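Local coordinates for protein D-mandelate dehydrogenase (Rhodotorula graminis, PDB 2W2K) that probably oxidises D-mandelate, or reduces the corresponding 2-oxoacid, with a nicotinamide cofactor, as a D-isomer specific 2-hydroxyacid dehydrogenase, at residues Asp119-Leu124 against Val253-Gly258; Gly167-Gly172 against Asp222-Ser227; Asp281-Glu286 against Val299-His304. All coordinates share one frame; numbering follows the deposited sequence.

How the contacts relate
Following the chain from the N terminus, residues 119-124 of helix 114-130 come first, and contact 1 closes a long loop when residues 253-258 pack against that helix 129 residues later. Within this loop lies contact 2, where 167-172 pairs with 222-227 as neighbouring strands of the seven-stranded parallel sheet. Contact 3 follows in series and closes a short loop, at the edge that strand 299-301 forms to the sheet within this chain. Val253 N and Val224 O, 3.0 Å apart, join contacts 1 and 2; Asn254 O and Asp281 N, 3.2 Å apart, join contacts 1 and 3. Contacts 2 and 3 do not touch, their centres being about 17 Å apart.

Contact 1 of 3, residues Asp119-Leu124 against Val253-Gly258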
# COMPACT_ATOMS: atom_id res chain seq x y z
N ASP B 119 -7.75 1.38 4.65
CA ASP B 119 -6.85 0.69 3.69
C ASP B 119 -6.21 1.69 2.70
O ASP B 119 -5.01 1.56 2.37
CB ASP B 119 -7.62 -0.37 2.88
CG ASP B 119 -7.83 -1.69 3.64
OD1 ASP B 119 -7.24 -1.88 4.74
OD2 ASP B 119 -8.60 -2.56 3.12
N LEU B 120 -7.00 2.65 2.19
CA LEU B 120 -6.47 3.65 1.22
C LEU B 120 -5.46 4.58 1.91
O LEU B 120 -4.43 4.94 1.31
CB LEU B 120 -7.61 4.46 0.51
CG LEU B 120 -7.34 5.29 -0.77
CD1 LEU B 120 -6.76 6.69 -0.49
CD2 LEU B 120 -6.48 4.56 -1.85
N ALA B 121 -5.71 4.94 3.17
CA ALA B 121 -4.69 5.70 3.93
C ALA B 121 -3.37 4.92 4.12
O ALA B 121 -2.28 5.49 4.00
CB ALA B 121 -5.27 6.17 5.30
N LEU B 122 -3.48 3.61 4.38
CA LEU B 122 -2.30 2.73 4.49
C LEU B 122 -1.50 2.67 3.18
O LEU B 122 -0.25 2.70 3.20
CB LEU B 122 -2.66 1.29 4.97
CG LEU B 122 -1.47 0.49 5.57
CD1 LEU B 122 -1.13 0.99 6.99
CD2 LEU B 122 -1.80 -1.01 5.59
N TYR B 123 -2.20 2.61 2.04
CA TYR B 123 -1.58 2.72 0.70
C TYR B 123 -0.76 4.03 0.53
O TYR B 123 0.41 4.00 0.07
CB TYR B 123 -2.67 2.60 -0.40
CG TYR B 123 -2.24 2.98 -1.82
CD1 TYR B 123 -1.71 2.01 -2.69
CD2 TYR B 123 -2.40 4.29 -2.30
CE1 TYR B 123 -1.33 2.35 -4.01
CE2 TYR B 123 -2.00 4.64 -3.63
CZ TYR B 123 -1.48 3.67 -4.46
OH TYR B 123 -1.11 4.00 -5.77
N LEU B 124 -1.35 5.17 0.90
CA LEU B 124 -0.64 6.47 0.81
C LEU B 124 0.59 6.53 1.76
O LEU B 124 1.64 7.09 1.39
CB LEU B 124 -1.58 7.63 1.10
CG LEU B 124 -2.82 7.83 0.18
CD1 LEU B 124 -3.67 8.97 0.73
CD2 LEU B 124 -2.36 8.12 -1.28
N VAL B 253 -0.05 12.63 4.91
CA VAL B 253 -1.17 12.09 4.07
C VAL B 253 -2.54 12.64 4.54
O VAL B 253 -2.74 12.92 5.74
CB VAL B 253 -1.20 10.51 4.00
CG1 VAL B 253 0.19 9.94 3.59
CG2 VAL B 253 -1.69 9.90 5.28
N ASN B 254 -3.49 12.78 3.60
CA ASN B 254 -4.85 13.28 3.92
C ASN B 254 -5.93 12.41 3.26
O ASN B 254 -5.93 12.28 2.01
CB ASN B 254 -4.99 14.77 3.51
CG ASN B 254 -6.30 15.43 4.02
OD1 ASN B 254 -7.02 14.87 4.86
ND2 ASN B 254 -6.57 16.64 3.53
N THR B 255 -6.82 11.84 4.08
CA THR B 255 -8.00 11.11 3.58
C THR B 255 -9.33 11.71 4.09
O THR B 255 -10.40 11.12 3.88
CB THR B 255 -7.96 9.59 3.92
OG1 THR B 255 -7.90 9.40 5.35
CG2 THR B 255 -6.73 8.93 3.24
N ALA B 256 -9.24 12.89 4.73
CA ALA B 256 -10.41 13.56 5.34
C ALA B 256 -11.22 14.40 4.33
O ALA B 256 -11.99 13.84 3.54
CB ALA B 256 -9.95 14.37 6.58
N ARG B 257 -11.08 15.73 4.36
CA ARG B 257 -11.57 16.57 3.26
C ARG B 257 -10.45 17.52 2.77
O ARG B 257 -9.53 17.86 3.54
CB ARG B 257 -12.83 17.37 3.68
CG ARG B 257 -14.12 16.53 3.85
CD ARG B 257 -14.68 16.00 2.50
NE ARG B 257 -15.42 14.76 2.70
CZ ARG B 257 -16.73 14.68 2.96
NH1 ARG B 257 -17.47 15.78 3.04
NH2 ARG B 257 -17.30 13.49 3.13
N GLY B 258 -10.52 17.93 1.51
CA GLY B 258 -9.45 18.73 0.88
C GLY B 258 -9.04 20.01 1.64
O GLY B 258 -7.84 20.21 1.89
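Residues 119-124 are fully helical, part of helix 114-130, while 253-258 leave the end of strand 250-254 and turn into a loop, so a helix lies against the C-terminal end of a strand in the parallel Rossmann-type sheet. Two alpha-carbon pairs define the register, Ala121 with Thr255 and Leu124 with Val253, the first 6.4 Å apart between CA atoms. Ala121 and Leu124 are about one turn apart on a regular helix, where Leu124 N donates a hydrogen bond to Leu120 O.

The interface is apolar. Thr255 sets OG1 between the backbone N and the carbonyl carbon (chi1 60°), which leaves CG2 beside the backbone N and directed at the helix. That methyl meets Ala121 CB at 3.7 Å. Leu124, with CG anti to its carbonyl carbon (chi1 -60°), brings CD1 to Thr255 CG2 at 4.0 Å, the two side chains lying alongside and running opposite ways. Its CB bond points toward the strand, which by itself sets Leu124 CB against Val253 CG1 at 3.8 Å. Leu120 CD1 approaches Thr255 CG2 more loosely, at 4.4 Å, and the Leu120 side chain also packs on Asp281.

Every touching residue is buried. Ile178 of helix 173-185 packs on Ala121, and another protein chain reaches the helix at Tyr123, whose OH bonds to an acidic side chain there. Thr255 and Ala256 belong to the NAD(+) site, so the helix backs a cofactor-binding turn. That turn is shaped by Asn254, whose CB bond leaves the backbone on the side away from the helix: Ala256 N donates to Asn254 OD1 in an Asx turn (3.0 Å), the donor standing 45° out of the carbonyl plane, and Asn254 ND2 reaches Arg257 O at 3.2 Å.

Contact 2 of 3, residues Gly167-Gly172 against Asp222-Ser227; sequences GAVGLG and DCVSVS
Four backbone hydrogen bonds join strand 165-169 in parallel to strand 223-226 and to Ser227 just after it, the short segment axes 4.8 Å apart and inclined by 22°. Gly167 uses both its polar atoms: its N donates to Cys223 O at 2.9 Å, in the carbonyl plane, and its O accepts from Ser225 N, which stands above that plane. Val169 repeats the pattern. Its N donates to Ser225 O at 3.0 Å, nearly straight at 169°, while its O takes Ser227 N almost along the C=O axis. Gly167 O also receives a CA-H contact from Val224 CA at 3.4 Å.

Beyond Gly170 direct bonding gives way to a water, which accepts from Gly172 N and donates to Ser227 O at 2.7 Å. Gly170 itself has positive phi (93°); a CB would collide with Ser227 O and crowd the preceding carbonyl oxygen. Its own O accepts from Gln175 NE2, Leu171 N donates to Asp194 OD2, and Ser225 OG bonds to Gln175 OE1. The sequence GAVGLG runs from strand to helix as the glycine-rich turn of a Rossmann fold, with Gly172 as N-cap.

On the face carrying the valines, Val169 CG2 meets Val224 CG1 at 3.9 Å, the two side chains crossing obliquely. The face with Ala168 and Ser225 is packed by Gln175 and Ile178 of helix 173-185. Within the sheet, strand 165-169 lies between 189-193 and 223-226, and 223-226 is followed by 250-254.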
# COMPACT_ATOMS: atom_id res chain seq x y z
N GLY B 167 2.04 10.18 13.38
CA GLY B 167 1.31 11.20 14.16
C GLY B 167 -0.14 11.37 13.70
O GLY B 167 -0.40 11.91 12.60
N ALA B 168 -1.07 10.90 14.52
CA ALA B 168 -2.50 10.94 14.18
C ALA B 168 -3.11 12.27 14.60
O ALA B 168 -3.06 12.63 15.79
CB ALA B 168 -3.23 9.80 14.86
N VAL B 169 -3.68 12.99 13.63
CA VAL B 169 -4.49 14.18 13.90
C VAL B 169 -5.95 13.69 13.86
O VAL B 169 -6.50 13.44 12.76
CB VAL B 169 -4.24 15.28 12.83
CG1 VAL B 169 -5.26 16.50 13.00
CG2 VAL B 169 -2.79 15.77 12.92
N GLY B 170 -6.54 13.52 15.05
CA GLY B 170 -7.83 12.83 15.20
C GLY B 170 -7.63 11.35 15.50
O GLY B 170 -6.74 10.74 14.92
N LEU B 171 -8.42 10.79 16.42
CA LEU B 171 -8.35 9.33 16.71
C LEU B 171 -9.75 8.70 16.82
O LEU B 171 -10.06 7.94 17.76
CB LEU B 171 -7.44 9.00 17.92
CG LEU B 171 -7.05 7.51 18.17
CD1 LEU B 171 -6.35 6.89 16.91
CD2 LEU B 171 -6.19 7.28 19.43
N GLY B 172 -10.59 9.02 15.83
CA GLY B 172 -11.92 8.45 15.66
C GLY B 172 -11.92 7.08 15.00
O GLY B 172 -10.85 6.45 14.87
N ASP B 222 7.18 11.28 12.08
CA ASP B 222 7.87 10.98 10.82
C ASP B 222 6.88 11.01 9.63
O ASP B 222 7.24 11.45 8.52
CB ASP B 222 8.60 9.63 10.90
CG ASP B 222 9.74 9.64 11.94
OD1 ASP B 222 10.70 10.43 11.76
OD2 ASP B 222 9.66 8.87 12.92
N CYS B 223 5.65 10.57 9.88
CA CYS B 223 4.54 10.76 8.93
C CYS B 223 3.27 11.18 9.70
O CYS B 223 2.86 10.50 10.65
CB CYS B 223 4.26 9.46 8.15
SG CYS B 223 3.02 9.59 6.78
N VAL B 224 2.64 12.28 9.27
CA VAL B 224 1.34 12.72 9.84
C VAL B 224 0.14 12.12 9.06
O VAL B 224 0.18 12.09 7.82
CB VAL B 224 1.25 14.28 9.89
CG1 VAL B 224 -0.17 14.78 10.24
CG2 VAL B 224 2.28 14.86 10.89
N SER B 225 -0.89 11.63 9.77
CA SER B 225 -2.14 11.15 9.13
C SER B 225 -3.32 12.03 9.55
O SER B 225 -3.68 12.06 10.75
CB SER B 225 -2.45 9.67 9.47
OG SER B 225 -3.72 9.25 8.97
N VAL B 226 -3.90 12.74 8.58
CA VAL B 226 -5.07 13.64 8.83
C VAL B 226 -6.41 12.87 8.68
O VAL B 226 -6.75 12.42 7.58
CB VAL B 226 -5.05 14.91 7.90
CG1 VAL B 226 -6.22 15.89 8.22
CG2 VAL B 226 -3.67 15.67 8.00
N SER B 227 -7.17 12.76 9.78
CA SER B 227 -8.51 12.11 9.78
C SER B 227 -9.42 12.74 10.85
O SER B 227 -9.51 12.23 11.98
CB SER B 227 -8.38 10.59 9.99
OG SER B 227 -9.63 9.92 9.81
O HOH W 1 -11.13 11.56 14.01

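Contact 3 of 3, residues Asp281-Glu286 against Val299-His304; sequences DVHEFE and VTLTTH
Asp281 carries the polar part of this contact. With CG anti to its backbone N (chi1 -173°), its side chain runs roughly perpendicular to that of Thr302, and Thr302 OG1 donates to the anti lone pair of Asp281 OD1 at 2.8 Å. Just beyond the segments, Ile305 N donates to the same oxygen and Gly306 N to Asp281 OD2. Three donors converging on the buried carboxylate would be expected to favour its ionised form. An alanine here would remove both carboxylate oxygens and would probably loosen the grip on Thr302 and on the backbone amides of Ile305 and Gly306. The main chains add a weak bond, His304 N to Asp281 O at 3.0 Å and only 121°.

A second polar element lies within 281-286: Glu286 OE1 accepts from His283 N at 3.1 Å through its anti lone pair, bracing the type I turn from His283 to Glu286, which is closed by Glu286 N on His283 O.

Outward from these anchors, Val282 CG1 sits squarely over the His304 ring, 3.5 Å from its centroid and 9° off the normal, a CH-pi contact. The Glu286 carboxylate is turned nearly perpendicular to that ring, with OE2 by its edge. Farther along, Leu301 CD2 lies in plane at the edge of the His283 ring, 3.8 Å from His283 NE2.

The whole joins the loop after strand 275-280 to the end of strand 299-301, outermost in the sheet within this chain. At such C-terminal strand ends a Rossmann fold binds its dinucleotide, and Asp281 is part of the NAD(+) site.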
# COMPACT_ATOMS: atom_id res chain seq x y z
N ASP B 281 -5.62 12.07 -1.17
CA ASP B 281 -6.83 11.50 -1.81
C ASP B 281 -7.90 12.59 -2.01
O ASP B 281 -8.82 12.43 -2.81
CB ASP B 281 -7.42 10.36 -0.95
CG ASP B 281 -8.58 9.63 -1.64
OD1 ASP B 281 -8.41 9.16 -2.80
OD2 ASP B 281 -9.65 9.47 -1.00
N VAL B 282 -7.78 13.69 -1.26
CA VAL B 282 -8.79 14.76 -1.22
C VAL B 282 -8.10 16.13 -1.46
O VAL B 282 -6.94 16.32 -1.05
CB VAL B 282 -9.63 14.74 0.10
CG1 VAL B 282 -10.49 13.47 0.19
CG2 VAL B 282 -8.72 14.86 1.38
N HIS B 283 -8.78 17.06 -2.14
CA HIS B 283 -8.09 18.22 -2.77
C HIS B 283 -8.80 19.51 -2.44
O HIS B 283 -10.04 19.52 -2.41
CB HIS B 283 -8.01 17.96 -4.30
CG HIS B 283 -7.27 16.70 -4.64
ND1 HIS B 283 -7.87 15.46 -4.75
CD2 HIS B 283 -5.94 16.48 -4.83
CE1 HIS B 283 -6.95 14.54 -5.00
NE2 HIS B 283 -5.77 15.14 -5.05
N GLU B 284 -8.06 20.59 -2.13
CA GLU B 284 -8.73 21.84 -1.64
C GLU B 284 -9.81 22.37 -2.63
O GLU B 284 -10.90 22.77 -2.20
CB GLU B 284 -7.73 22.96 -1.27
CG GLU B 284 -8.46 24.21 -0.67
CD GLU B 284 -7.53 25.27 -0.06
OE1 GLU B 284 -6.29 25.09 -0.07
OE2 GLU B 284 -8.06 26.31 0.42
N PHE B 285 -9.48 22.35 -3.93
CA PHE B 285 -10.38 22.83 -5.02
C PHE B 285 -10.96 21.71 -5.89
O PHE B 285 -11.30 21.92 -7.08
CB PHE B 285 -9.69 23.96 -5.83
CG PHE B 285 -9.10 25.04 -4.95
CD1 PHE B 285 -9.92 26.01 -4.36
CD2 PHE B 285 -7.74 25.06 -4.65
CE1 PHE B 285 -9.38 27.00 -3.50
CE2 PHE B 285 -7.20 26.05 -3.79
CZ PHE B 285 -8.02 27.01 -3.23
N GLU B 286 -11.12 20.54 -5.27
CA GLU B 286 -11.76 19.37 -5.89
C GLU B 286 -13.03 19.76 -6.69
O GLU B 286 -13.89 20.47 -6.17
CB GLU B 286 -12.10 18.35 -4.80
CG GLU B 286 -12.16 16.90 -5.25
CD GLU B 286 -12.31 15.93 -4.08
OE1 GLU B 286 -11.44 15.92 -3.16
OE2 GLU B 286 -13.29 15.18 -4.08
N VAL B 299 4.82 13.70 -4.99
CA VAL B 299 3.45 13.89 -4.47
C VAL B 299 2.51 12.82 -5.07
O VAL B 299 2.32 12.76 -6.29
CB VAL B 299 2.88 15.33 -4.73
CG1 VAL B 299 1.50 15.52 -4.05
CG2 VAL B 299 3.85 16.41 -4.24
N THR B 300 1.95 11.97 -4.20
CA THR B 300 0.99 10.92 -4.59
C THR B 300 -0.42 11.53 -4.61
O THR B 300 -0.87 12.13 -3.61
CB THR B 300 1.05 9.68 -3.61
OG1 THR B 300 2.38 9.13 -3.53
CG2 THR B 300 0.05 8.58 -4.03
N LEU B 301 -1.11 11.40 -5.75
CA LEU B 301 -2.43 12.03 -5.95
C LEU B 301 -3.48 11.02 -6.48
O LEU B 301 -3.27 10.40 -7.53
CB LEU B 301 -2.32 13.24 -6.91
CG LEU B 301 -1.33 14.36 -6.48
CD1 LEU B 301 -0.77 15.15 -7.67
CD2 LEU B 301 -1.96 15.26 -5.43
N THR B 302 -4.60 10.87 -5.77
CA THR B 302 -5.70 9.95 -6.19
C THR B 302 -7.07 10.70 -6.33
O THR B 302 -7.26 11.79 -5.76
CB THR B 302 -5.79 8.68 -5.27
OG1 THR B 302 -5.83 9.05 -3.88
CG2 THR B 302 -4.57 7.76 -5.49
N THR B 303 -8.01 10.13 -7.10
CA THR B 303 -9.32 10.76 -7.37
C THR B 303 -10.43 10.53 -6.29
O THR B 303 -11.53 10.04 -6.62
CB THR B 303 -9.89 10.34 -8.80
OG1 THR B 303 -10.14 8.93 -8.83
CG2 THR B 303 -8.90 10.71 -9.91
N HIS B 304 -10.15 10.91 -5.03
CA HIS B 304 -11.11 10.73 -3.90
C HIS B 304 -11.71 9.30 -3.88
O HIS B 304 -12.95 9.11 -3.81
CB HIS B 304 -12.20 11.84 -3.92
CG HIS B 304 -12.84 12.13 -2.58
ND1 HIS B 304 -12.89 11.21 -1.55
CD2 HIS B 304 -13.49 13.23 -2.14
CE1 HIS B 304 -13.52 11.75 -0.51
NE2 HIS B 304 -13.90 12.97 -0.85